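Side-chain contacts in cell division protein FtsI/penicillin binding protein 2 (Legionella pneumophila subsp. pneumophila ATCC 43290, PDB 4ZTK), which probably cross-links the peptide stems of peptidoglycan during cell division as a penicillin-binding D,D-transpeptidase: residues 48-51 / 52-55; 151-154 / 155-159; 221-224 / 225-229. One frame throughout, in Å; residues are numbered along the deposited sequence.

Contact 1. Residues 48-51 / 52-55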
ATOM      1  N   ILE A  48       9.062   7.133  -0.189  1.00 29.94           N
ATOM      2  CA  ILE A  48       9.952   6.086  -0.673  1.00 31.34           C
ATOM      3  C   ILE A  48      10.706   5.518   0.518  1.00 31.46           C
ATOM      4  O   ILE A  48      11.092   6.256   1.412  1.00 30.45           O
ATOM      5  CB  ILE A  48      10.992   6.623  -1.672  1.00 30.14           C
ATOM      6  CG1 ILE A  48      10.358   7.605  -2.663  1.00 29.23           C
ATOM      7  CG2 ILE A  48      11.693   5.471  -2.389  1.00 31.41           C
ATOM      8  CD1 ILE A  48       9.387   6.993  -3.594  1.00 36.82           C
ATOM      9  N   ALA A  49      10.900   4.205   0.534  1.00 30.69           N
ATOM     10  CA  ALA A  49      11.643   3.565   1.608  1.00 30.69           C
ATOM     11  C   ALA A  49      12.659   2.589   1.036  1.00 32.52           C
ATOM     12  O   ALA A  49      12.489   2.064  -0.066  1.00 28.64           O
ATOM     13  CB  ALA A  49      10.697   2.840   2.573  1.00 25.72           C
ATOM     14  N   ASP A  50      13.716   2.347   1.801  1.00 33.72           N
ATOM     15  CA  ASP A  50      14.766   1.416   1.409  1.00 38.61           C
ATOM     16  C   ASP A  50      14.392  -0.009   1.827  1.00 34.13           C
ATOM     17  O   ASP A  50      14.154  -0.271   3.004  1.00 38.78           O
ATOM     18  CB  ASP A  50      16.101   1.847   2.033  1.00 42.76           C
ATOM     19  CG  ASP A  50      17.132   0.743   2.025  1.00 51.52           C
ATOM     20  OD1 ASP A  50      17.726   0.485   0.957  1.00 51.59           O
ATOM     21  OD2 ASP A  50      17.352   0.136   3.092  1.00 60.93           O
ATOM     22  N   PRO A  51      14.326  -0.933   0.854  1.00 34.60           N
ATOM     23  CA  PRO A  51      13.911  -2.322   1.093  1.00 40.20           C
ATOM     24  C   PRO A  51      14.727  -3.074   2.153  1.00 43.74           C
ATOM     25  O   PRO A  51      14.190  -3.985   2.770  1.00 51.00           O
ATOM     26  CB  PRO A  51      14.104  -2.984  -0.274  1.00 37.54           C
ATOM     27  CG  PRO A  51      14.002  -1.870  -1.251  1.00 42.32           C
ATOM     28  CD  PRO A  51      14.605  -0.680  -0.570  1.00 40.92           C
ATOM     29  N   GLN A  52      15.988  -2.707   2.362  1.00 47.97           N
ATOM     30  CA  GLN A  52      16.842  -3.434   3.304  1.00 58.22           C
ATOM     31  C   GLN A  52      16.627  -3.025   4.755  1.00 58.91           C
ATOM     32  O   GLN A  52      16.760  -3.845   5.662  1.00 60.99           O
ATOM     33  CB  GLN A  52      18.323  -3.259   2.955  1.00 66.01           C
ATOM     34  CG  GLN A  52      18.920  -4.391   2.141  1.00 74.00           C
ATOM     35  CD  GLN A  52      18.717  -4.208   0.652  1.00 80.16           C
ATOM     36  OE1 GLN A  52      18.181  -3.192   0.209  1.00 81.33           O
ATOM     37  NE2 GLN A  52      19.150  -5.191  -0.129  1.00 80.93           N
ATOM     38  N   THR A  53      16.304  -1.755   4.968  1.00 57.29           N
ATOM     39  CA  THR A  53      16.245  -1.199   6.315  1.00 52.94           C
ATOM     40  C   THR A  53      14.847  -0.725   6.684  1.00 48.01           C
ATOM     41  O   THR A  53      14.508  -0.627   7.863  1.00 47.67           O
ATOM     42  CB  THR A  53      17.190   0.004   6.447  1.00 53.46           C
ATOM     43  OG1 THR A  53      16.731   1.061   5.595  1.00 51.44           O
ATOM     44  CG2 THR A  53      18.609  -0.380   6.053  1.00 47.67           C
ATOM     45  N   GLY A  54      14.045  -0.410   5.675  1.00 41.31           N
ATOM     46  CA  GLY A  54      12.724   0.147   5.909  1.00 44.28           C
ATOM     47  C   GLY A  54      12.746   1.643   6.177  1.00 45.50           C
ATOM     48  O   GLY A  54      11.694   2.258   6.363  1.00 46.03           O
ATOM     49  N   ASN A  55      13.940   2.231   6.199  1.00 38.61           N
ATOM     50  CA  ASN A  55      14.081   3.672   6.406  1.00 36.51           C
ATOM     51  C   ASN A  55      13.408   4.468   5.296  1.00 34.81           C
ATOM     52  O   ASN A  55      13.521   4.117   4.125  1.00 32.02           O
ATOM     53  CB  ASN A  55      15.557   4.065   6.465  1.00 37.35           C
ATOM     54  CG  ASN A  55      16.266   3.481   7.661  1.00 51.73           C
ATOM     55  OD1 ASN A  55      15.669   3.301   8.722  1.00 58.41           O
ATOM     56  ND2 ASN A  55      17.547   3.180   7.498  1.00 49.46           N
TER

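Contact 2. Residues 151-154 / 155-159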
ATOM      1  N   ILE A 151      -4.645 -14.396  11.750  1.00 33.16           N
ATOM      2  CA  ILE A 151      -4.673 -13.083  11.110  1.00 35.70           C
ATOM      3  C   ILE A 151      -4.144 -11.967  12.019  1.00 37.32           C
ATOM      4  O   ILE A 151      -3.324 -11.157  11.598  1.00 32.90           O
ATOM      5  CB  ILE A 151      -6.084 -12.729  10.597  1.00 34.39           C
ATOM      6  CG1 ILE A 151      -6.486 -13.668   9.455  1.00 32.44           C
ATOM      7  CG2 ILE A 151      -6.138 -11.277  10.128  1.00 27.83           C
ATOM      8  CD1 ILE A 151      -5.615 -13.537   8.200  1.00 24.89           C
ATOM      9  N   ARG A 152      -4.612 -11.921  13.263  1.00 36.86           N
ATOM     10  CA  ARG A 152      -4.171 -10.870  14.177  1.00 39.28           C
ATOM     11  C   ARG A 152      -2.670 -10.944  14.465  1.00 36.81           C
ATOM     12  O   ARG A 152      -1.982  -9.928  14.447  1.00 37.02           O
ATOM     13  CB  ARG A 152      -4.958 -10.905  15.486  1.00 35.78           C
ATOM     14  CG  ARG A 152      -6.371 -10.366  15.383  1.00 45.28           C
ATOM     15  CD  ARG A 152      -6.930 -10.076  16.770  1.00 49.69           C
ATOM     16  NE  ARG A 152      -6.169  -9.028  17.442  1.00 54.16           N
ATOM     17  CZ  ARG A 152      -6.323  -8.690  18.717  1.00 58.39           C
ATOM     18  NH1 ARG A 152      -7.210  -9.323  19.470  1.00 57.25           N
ATOM     19  NH2 ARG A 152      -5.581  -7.724  19.241  1.00 67.45           N
ATOM     20  N   LYS A 153      -2.172 -12.149  14.727  1.00 36.82           N
ATOM     21  CA  LYS A 153      -0.759 -12.340  15.040  1.00 38.22           C
ATOM     22  C   LYS A 153       0.142 -12.000  13.859  1.00 37.17           C
ATOM     23  O   LYS A 153       1.111 -11.252  14.001  1.00 34.54           O
ATOM     24  CB  LYS A 153      -0.496 -13.775  15.495  1.00 41.12           C
ATOM     25  CG  LYS A 153       0.980 -14.139  15.558  1.00 56.19           C
ATOM     26  CD  LYS A 153       1.187 -15.512  16.185  1.00 70.54           C
ATOM     27  CE  LYS A 153       2.647 -15.931  16.121  1.00 77.95           C
ATOM     28  NZ  LYS A 153       3.142 -15.996  14.713  1.00 79.49           N
ATOM     29  N   LYS A 154      -0.174 -12.549  12.693  1.00 38.67           N
ATOM     30  CA  LYS A 154       0.682 -12.353  11.531  1.00 35.76           C
ATOM     31  C   LYS A 154       0.660 -10.907  11.040  1.00 31.38           C
ATOM     32  O   LYS A 154       1.698 -10.367  10.660  1.00 33.13           O
ATOM     33  CB  LYS A 154       0.336 -13.335  10.406  1.00 33.67           C
ATOM     34  CG  LYS A 154       1.310 -13.296   9.230  1.00 36.96           C
ATOM     35  CD  LYS A 154       2.739 -13.594   9.669  1.00 33.51           C
ATOM     36  CE  LYS A 154       2.861 -14.989  10.256  1.00 33.83           C
ATOM     37  NZ  LYS A 154       4.213 -15.215  10.834  1.00 40.47           N
ATOM     38  N   LEU A 155      -0.507 -10.268  11.061  1.00 28.45           N
ATOM     39  CA  LEU A 155      -0.579  -8.870  10.634  1.00 26.76           C
ATOM     40  C   LEU A 155       0.128  -7.948  11.630  1.00 30.78           C
ATOM     41  O   LEU A 155       0.712  -6.933  11.242  1.00 33.06           O
ATOM     42  CB  LEU A 155      -2.021  -8.419  10.394  1.00 34.43           C
ATOM     43  CG  LEU A 155      -2.433  -8.442   8.916  1.00 40.63           C
ATOM     44  CD1 LEU A 155      -2.353  -9.852   8.344  1.00 34.46           C
ATOM     45  CD2 LEU A 155      -3.823  -7.854   8.722  1.00 34.16           C
ATOM     46  N   THR A 156       0.083  -8.312  12.908  1.00 24.95           N
ATOM     47  CA  THR A 156       0.806  -7.566  13.929  1.00 28.85           C
ATOM     48  C   THR A 156       2.303  -7.647  13.651  1.00 35.74           C
ATOM     49  O   THR A 156       3.015  -6.647  13.723  1.00 32.37           O
ATOM     50  CB  THR A 156       0.483  -8.087  15.349  1.00 29.23           C
ATOM     51  OG1 THR A 156      -0.865  -7.738  15.683  1.00 32.94           O
ATOM     52  CG2 THR A 156       1.432  -7.481  16.394  1.00 28.92           C
ATOM     53  N   GLU A 157       2.765  -8.842  13.304  1.00 30.67           N
ATOM     54  CA  GLU A 157       4.163  -9.045  12.945  1.00 31.32           C
ATOM     55  C   GLU A 157       4.592  -8.256  11.709  1.00 29.82           C
ATOM     56  O   GLU A 157       5.770  -7.937  11.555  1.00 34.31           O
ATOM     57  CB  GLU A 157       4.451 -10.534  12.754  1.00 35.36           C
ATOM     58  CG  GLU A 157       4.455 -11.312  14.058  1.00 47.13           C
ATOM     59  CD  GLU A 157       4.684 -12.798  13.856  1.00 61.28           C
ATOM     60  OE1 GLU A 157       4.617 -13.550  14.850  1.00 69.99           O
ATOM     61  OE2 GLU A 157       4.929 -13.214  12.705  1.00 66.87           O
ATOM     62  N   PHE A 158       3.644  -7.957  10.822  1.00 30.33           N
ATOM     63  CA  PHE A 158       3.920  -7.123   9.654  1.00 27.83           C
ATOM     64  C   PHE A 158       3.930  -5.626   9.979  1.00 37.15           C
ATOM     65  O   PHE A 158       4.182  -4.798   9.098  1.00 28.49           O
ATOM     66  CB  PHE A 158       2.903  -7.381   8.538  1.00 32.64           C
ATOM     67  CG  PHE A 158       3.272  -8.521   7.630  1.00 29.76           C
ATOM     68  CD1 PHE A 158       4.367  -8.425   6.788  1.00 27.64           C
ATOM     69  CD2 PHE A 158       2.506  -9.678   7.603  1.00 34.48           C
ATOM     70  CE1 PHE A 158       4.705  -9.469   5.940  1.00 33.58           C
ATOM     71  CE2 PHE A 158       2.836 -10.730   6.757  1.00 36.07           C
ATOM     72  CZ  PHE A 158       3.940 -10.626   5.927  1.00 33.66           C
ATOM     73  N   GLY A 159       3.630  -5.282  11.229  1.00 31.68           N
ATOM     74  CA  GLY A 159       3.659  -3.895  11.656  1.00 30.43           C
ATOM     75  C   GLY A 159       2.292  -3.236  11.707  1.00 39.47           C
ATOM     76  O   GLY A 159       2.195  -2.018  11.850  1.00 40.30           O
TER

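Contact 3. Residues 221-224 / 225-229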
ATOM      1  N   SER A 221       5.344 -16.570  -3.615  1.00 39.44           N
ATOM      2  CA  SER A 221       3.950 -16.521  -4.053  1.00 37.32           C
ATOM      3  C   SER A 221       3.392 -15.109  -3.989  1.00 26.60           C
ATOM      4  O   SER A 221       2.763 -14.641  -4.932  1.00 41.00           O
ATOM      5  CB  SER A 221       3.078 -17.449  -3.207  1.00 35.72           C
ATOM      6  OG  SER A 221       3.533 -18.783  -3.295  1.00 48.61           O
ATOM      7  N   ILE A 222       3.613 -14.434  -2.865  1.00 29.44           N
ATOM      8  CA  ILE A 222       3.067 -13.097  -2.672  1.00 30.48           C
ATOM      9  C   ILE A 222       3.630 -12.129  -3.707  1.00 29.30           C
ATOM     10  O   ILE A 222       2.893 -11.353  -4.320  1.00 31.99           O
ATOM     11  CB  ILE A 222       3.349 -12.568  -1.254  1.00 30.88           C
ATOM     12  CG1 ILE A 222       2.578 -13.384  -0.212  1.00 37.80           C
ATOM     13  CG2 ILE A 222       2.982 -11.095  -1.153  1.00 30.74           C
ATOM     14  CD1 ILE A 222       1.059 -13.401  -0.419  1.00 32.15           C
ATOM     15  N   ASN A 223       4.941 -12.186  -3.910  1.00 30.02           N
ATOM     16  CA  ASN A 223       5.578 -11.339  -4.906  1.00 32.09           C
ATOM     17  C   ASN A 223       5.011 -11.598  -6.304  1.00 33.51           C
ATOM     18  O   ASN A 223       4.746 -10.662  -7.059  1.00 37.08           O
ATOM     19  CB  ASN A 223       7.095 -11.531  -4.892  1.00 38.58           C
ATOM     20  CG  ASN A 223       7.801 -10.651  -5.904  1.00 47.68           C
ATOM     21  OD1 ASN A 223       7.889  -9.435  -5.731  1.00 46.61           O
ATOM     22  ND2 ASN A 223       8.307 -11.263  -6.967  1.00 51.53           N
ATOM     23  N   HIS A 224       4.811 -12.871  -6.636  1.00 32.50           N
ATOM     24  CA  HIS A 224       4.209 -13.236  -7.916  1.00 34.75           C
ATOM     25  C   HIS A 224       2.803 -12.645  -8.039  1.00 35.62           C
ATOM     26  O   HIS A 224       2.419 -12.131  -9.091  1.00 35.16           O
ATOM     27  CB  HIS A 224       4.157 -14.756  -8.067  1.00 38.58           C
ATOM     28  CG  HIS A 224       3.562 -15.218  -9.361  1.00 52.37           C
ATOM     29  ND1 HIS A 224       4.237 -15.143 -10.560  1.00 61.75           N
ATOM     30  CD2 HIS A 224       2.355 -15.766  -9.640  1.00 56.57           C
ATOM     31  CE1 HIS A 224       3.472 -15.627 -11.524  1.00 65.62           C
ATOM     32  NE2 HIS A 224       2.325 -16.010 -10.992  1.00 65.36           N
HETATM   33  N   MSE A 225       2.044 -12.711  -6.951  1.00 27.43           N
HETATM   34  CA  MSE A 225       0.692 -12.164  -6.928  1.00 26.49           C
HETATM   35  C   MSE A 225       0.687 -10.652  -7.097  1.00 29.86           C
HETATM   36  O   MSE A 225      -0.186 -10.100  -7.767  1.00 30.29           O
HETATM   37  CB  MSE A 225      -0.024 -12.547  -5.631  1.00 27.73           C
HETATM   38  CG  MSE A 225      -0.411 -14.018  -5.551  1.00 39.92           C
HETATM   39 SE   MSE A 225      -1.484 -14.426  -3.967  0.65 45.21          SE
HETATM   40  CE  MSE A 225      -1.806 -16.320  -4.314  1.00 51.95           C
ATOM     41  N   LEU A 226       1.660  -9.982  -6.489  1.00 27.65           N
ATOM     42  CA  LEU A 226       1.764  -8.532  -6.613  1.00 27.97           C
ATOM     43  C   LEU A 226       2.234  -8.085  -8.002  1.00 27.69           C
ATOM     44  O   LEU A 226       1.834  -7.026  -8.480  1.00 32.90           O
ATOM     45  CB  LEU A 226       2.682  -7.972  -5.537  1.00 28.39           C
ATOM     46  CG  LEU A 226       2.059  -7.938  -4.146  1.00 31.15           C
ATOM     47  CD1 LEU A 226       3.072  -7.445  -3.124  1.00 31.09           C
ATOM     48  CD2 LEU A 226       0.826  -7.050  -4.158  1.00 31.30           C
ATOM     49  N   GLU A 227       3.091  -8.879  -8.638  1.00 29.98           N
ATOM     50  CA  GLU A 227       3.498  -8.608 -10.018  1.00 36.15           C
ATOM     51  C   GLU A 227       2.317  -8.797 -10.958  1.00 34.74           C
ATOM     52  O   GLU A 227       2.111  -8.018 -11.892  1.00 36.38           O
ATOM     53  CB  GLU A 227       4.624  -9.548 -10.453  1.00 37.09           C
ATOM     54  CG  GLU A 227       5.987  -9.198  -9.916  1.00 39.86           C
ATOM     55  CD  GLU A 227       7.092 -10.008 -10.576  1.00 53.67           C
ATOM     56  OE1 GLU A 227       7.880 -10.648  -9.848  1.00 59.47           O
ATOM     57  OE2 GLU A 227       7.175 -10.002 -11.824  1.00 57.24           O
ATOM     58  N   ASN A 228       1.550  -9.852 -10.705  1.00 30.68           N
ATOM     59  CA  ASN A 228       0.381 -10.163 -11.508  1.00 31.34           C
ATOM     60  C   ASN A 228      -0.730  -9.140 -11.315  1.00 34.02           C
ATOM     61  O   ASN A 228      -1.481  -8.845 -12.246  1.00 31.89           O
ATOM     62  CB  ASN A 228      -0.132 -11.560 -11.172  1.00 31.87           C
ATOM     63  CG  ASN A 228      -1.246 -12.000 -12.090  1.00 40.50           C
ATOM     64  OD1 ASN A 228      -1.050 -12.132 -13.297  1.00 43.10           O
ATOM     65  ND2 ASN A 228      -2.424 -12.234 -11.522  1.00 39.31           N
ATOM     66  N   ALA A 229      -0.829  -8.597 -10.105  1.00 27.77           N
ATOM     67  CA  ALA A 229      -1.794  -7.533  -9.819  1.00 23.25           C
ATOM     68  C   ALA A 229      -1.510  -6.282 -10.653  1.00 30.80           C
ATOM     69  O   ALA A 229      -2.409  -5.485 -10.919  1.00 34.76           O
ATOM     70  CB  ALA A 229      -1.784  -7.191  -8.339  1.00 19.30           C
TER

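Contact 1. Residues 48-51 / 52-55
The carboxylate of Asp50 reaches over the turn and meets Thr53 and the backbone of Gln52. Thr53 OG1 donates to Asp50 OD2 at 2.7 Å. The hydroxyl arrives on the anti side of that oxygen, only 16° out of the carboxylate plane. Thr53 has turned OG1 into the space between its own N and carbonyl carbon (chi1 65°), which brings the hydroxyl up to Asp50. The same Thr53 OG1 accepts from Asn55 N at 3.1 Å, an ST turn, so the hydroxyl links the carboxylate to the backbone. Asp50 OD2 also receives two weak bonds, from Thr53 N at 2.9 Å and from Gln52 N at 3.2 Å. Three donors therefore gather at one oxygen, which should limit rotation of the carboxylate.

Backbone bonds close the loop. Asp50 N donates to Asn55 O at 2.9 Å. Asp50 O takes Gly54 N at 2.7 Å and, in addition, Thr53 N at 3.3 Å from above the carbonyl plane. Gly54 has positive phi, a backbone shape that glycine takes up readily.

Looser contacts complete the turn. Ala49 CA lies 3.2 Å from Asn55 O in a CH...O contact. Gln52 CB comes close to Asp50 OD2. The Gln52 amide runs past the Asp50 carboxylate, their planes 24° apart, without a bond between them. Outside the turn, Pro51 rests on Val275 of strand 274-281, and Gly54 O accepts from Lys194.

This is a beta hairpin with the four-residue loop 51-54. Three residues with helical or near-helical angles are followed by a glycine with positive phi. It joins strands 43-49 and 56-63, neighbours in the antiparallel sheet of the transpeptidase domain.

Contact 2. Residues 151-154 / 155-159
Lys154 and Glu157 meet three residues apart on the last turns of helix 148-157. Lys154 can be followed outward. Lys154 CB starts beside the peptide link to Leu155. Lys154 CG, anti to the backbone N (chi1 -173°), lies near Phe158 CE2 at 3.9 Å. The chain then bends twice. Lys154 CD lies between Glu157 OE2 and Phe158 CE2. Lys154 CE is 3.7 Å from Glu157 OE2. Lys154 NZ ends in a salt bridge to Glu157 OE2 at 2.8 Å, meeting it on the syn side, 26° out of the plane. NZ also bonds to Ile213 O.

Lys153 takes the other oxygen. Lys153 NZ is 2.9 Å from Glu157 OE1 and comes from above the carboxylate plane. Two ammonium groups thus hold one carboxylate in a salt-bridge network, which probably favours its charged form.

Further round, Thr156 OG1 donates to Arg152 O at 2.8 Å. Thr156 N reaches that oxygen from the opposite face of its plane. Gly159, with positive phi, ends the helix in a Schellman motif.

Ile151 and Leu155 lie against Ile86 of helix 83-92. Phe158 sets its ring edge-to-face with Phe85 and touches Ile198 and Leu199 of helix 189-200.

Contact 3. Residues 221-224 / 225-229
Helix 216-231 carries this contact through its middle turns, and its Ile222 and Leu226 side chains lie one turn apart, pointing the same way. Ile222 CG2 sits 4.1 Å from Leu226 CD1. With chi1 of Ile222 at -67°, CG1 lies beside the backbone N, which leaves CG2 anti to that N and turned toward Leu226. A looser contact joins Ile222 CD1 to the selenium atom SE of Met225, a selenomethionine, at 4.5 Å. Met225 CG packs on Ser221 O at 3.3 Å.

In the domain, the helix lies beside the edge strand 246-253, where Leu226 touches Ala246 and Lys248, and against helix 83-92, where Leu226 meets Pro84 and Ile222 meets Ala87 and Ala88. Lys248 belongs to a KTG sequence that, with a Ser80-Lys83 SxxK pattern, probably marks the active site, as in other penicillin-binding proteins.

On the polar side, Asn223 ND2 and Glu227 OE1 are 3.0 Å apart, their amide and carboxylate planes 64° from each other. The firmer partner of the Asn223 amide is Tyr266, whose OH is hydrogen-bonded to OD1. The main chain adds helical bonds, among them Glu227 N to Asn223 O at 2.9 Å and Leu226 N to Ile222 O at 2.8 Å.

In the fold
The three contacts lie apart, with centres 19 to 20 Å from one another. Contacts 2 and 3 come nearest, about 7 Å between closest atoms. Both lean on helix 83-92, contact 2 through Ile86 and Ala89 and contact 3 through Pro84, Ala87 and Ala88. That helix begins with Lys83 of the probable SxxK motif. Contact 3 touches Lys248 beside the probable active site, while contact 2 touches Ile82, within the same SxxK sequence. Contact 1 is about 10 Å from either at the nearest atoms. It shares helix 189-200 with contact 2: Lys194 binds the hairpin, and Ser195 bonds to Phe158 O.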